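Acetamidase (Bacillus halodurans, PDB 2II1) binds calcium ions and probably hydrolyses carbon-nitrogen bonds in linear amides. Local coordinates at residues 67-72 with 174-179. Residues are numbered along the deposited sequence; the frame is centred on the assembly and turned at random.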
# COMPACT_ATOMS: atom_id res chain seq x y z
N GLU A 67 -24.02 -23.76 -11.51
CA GLU A 67 -25.48 -23.78 -11.83
C GLU A 67 -26.22 -22.99 -10.77
O GLU A 67 -25.88 -23.09 -9.61
CB GLU A 67 -26.03 -25.19 -11.86
CG GLU A 67 -25.41 -26.08 -12.91
CD GLU A 67 -26.19 -27.36 -13.17
OE1 GLU A 67 -27.16 -27.72 -12.43
OE2 GLU A 67 -25.83 -28.03 -14.16
N GLY A 68 -27.21 -22.22 -11.19
CA GLY A 68 -27.94 -21.29 -10.31
C GLY A 68 -27.42 -19.86 -10.36
O GLY A 68 -28.13 -18.92 -9.97
N ALA A 69 -26.17 -19.71 -10.84
CA ALA A 69 -25.51 -18.42 -11.02
C ALA A 69 -26.02 -17.80 -12.30
O ALA A 69 -25.94 -18.41 -13.36
CB ALA A 69 -23.97 -18.58 -11.07
N ARG A 70 -26.52 -16.57 -12.19
CA ARG A 70 -27.15 -15.85 -13.28
C ARG A 70 -26.56 -14.45 -13.38
O ARG A 70 -26.07 -13.92 -12.41
CB ARG A 70 -28.67 -15.77 -13.03
CG ARG A 70 -29.38 -17.14 -12.96
CD ARG A 70 -29.35 -17.80 -14.34
NE ARG A 70 -30.05 -19.08 -14.36
CZ ARG A 70 -30.32 -19.76 -15.47
NH1 ARG A 70 -29.98 -19.28 -16.66
NH2 ARG A 70 -30.97 -20.93 -15.39
N ARG A 71 -26.60 -13.86 -14.57
CA ARG A 71 -26.21 -12.45 -14.75
C ARG A 71 -26.73 -11.56 -13.63
O ARG A 71 -27.93 -11.57 -13.36
CB ARG A 71 -26.76 -11.89 -16.07
CG ARG A 71 -26.01 -12.30 -17.29
CD ARG A 71 -26.83 -12.12 -18.58
NE ARG A 71 -25.95 -12.15 -19.75
CZ ARG A 71 -25.52 -13.25 -20.38
NH1 ARG A 71 -25.90 -14.48 -19.97
NH2 ARG A 71 -24.71 -13.14 -21.43
N GLY A 72 -25.85 -10.79 -13.00
CA GLY A 72 -26.21 -9.91 -11.87
C GLY A 72 -25.91 -10.45 -10.47
O GLY A 72 -25.86 -9.67 -9.52
N ASP A 174 -24.35 -16.31 -17.53
CA ASP A 174 -24.96 -17.33 -16.67
C ASP A 174 -23.96 -18.48 -16.44
O ASP A 174 -23.21 -18.88 -17.36
CB ASP A 174 -26.28 -17.86 -17.25
CG ASP A 174 -27.45 -16.83 -17.20
OD1 ASP A 174 -27.39 -15.74 -16.58
OD2 ASP A 174 -28.47 -17.15 -17.84
N GLY A 175 -23.94 -19.00 -15.20
CA GLY A 175 -22.95 -19.98 -14.79
C GLY A 175 -21.62 -19.40 -14.31
O GLY A 175 -20.79 -20.14 -13.79
N ALA A 176 -21.39 -18.11 -14.51
CA ALA A 176 -20.15 -17.40 -14.05
C ALA A 176 -18.90 -17.71 -14.87
O ALA A 176 -18.28 -16.80 -15.41
CB ALA A 176 -19.88 -17.67 -12.56
N LEU A 177 -18.56 -19.00 -14.93
CA LEU A 177 -17.36 -19.53 -15.61
C LEU A 177 -16.09 -19.07 -14.92
O LEU A 177 -15.37 -18.19 -15.42
CB LEU A 177 -17.33 -19.20 -17.09
CG LEU A 177 -18.57 -19.64 -17.88
CD1 LEU A 177 -18.43 -19.12 -19.28
CD2 LEU A 177 -18.76 -21.14 -17.88
N LEU A 178 -15.83 -19.71 -13.78
CA LEU A 178 -14.71 -19.42 -12.88
C LEU A 178 -13.47 -20.21 -13.31
O LEU A 178 -13.56 -21.36 -13.66
CB LEU A 178 -15.07 -19.80 -11.42
CG LEU A 178 -14.07 -19.53 -10.30
CD1 LEU A 178 -13.67 -18.05 -10.19
CD2 LEU A 178 -14.61 -20.02 -8.94
N ALA A 179 -12.32 -19.55 -13.28
CA ALA A 179 -11.04 -20.14 -13.68
C ALA A 179 -10.00 -19.55 -12.72
O ALA A 179 -10.15 -18.42 -12.27
CB ALA A 179 -10.71 -19.78 -15.15
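Asp174 reaches across to two consecutive arginines, one carboxylate oxygen for each. Two hydrogen bonds involve the backbone. OD1 of Asp174 takes the backbone N-H of Arg71 at 2.9 Å (N to OD1), a nearly straight bond arriving almost along the C-O axis of the carboxylate. One residue on, Gly175 N gives its hydrogen to Ala69 O at 2.8 Å, from above the carbonyl plane. The second carboxylate oxygen carries the salt bridge: Arg70 NH1 meets Asp174 OD2 at 2.9 Å, the oxygen lying in the guanidinium plane while the nitrogen stands above the carboxylate; the two planes are 87° apart. With OD1 held by Arg71 N and OD2 by Arg70 NH1, rotation of the carboxylate is probably limited. The bend of the Arg70 chain at chi2 (-67°) folds it back, bringing CD to 3.6 Å from Asp174 CG. Arg71 NH1 makes a second, long bridge to Asp174 OD1 at 3.9 Å. An alanine in place of Asp174 would probably leave both guanidinium groups without this shared counter-charge and the N-H of Arg71 without its acceptor. Apolar packing is limited to the alanines: Ala69 CB lies 4.4 Å from Ala176 CB, and both methyls touch Val171. The contact lies away from the calcium sites, with the arginines exposed and the two alanines buried. It joins the loop between strands 60-67 and 74-84 to the turn leading into strand 176-184, which pairs antiparallel with 60-67; Gly175 is also backbone-bonded to Val66, and Leu178 to Leu64 of strand 60-67, while Leu75 of strand 74-84 packs on Ala176.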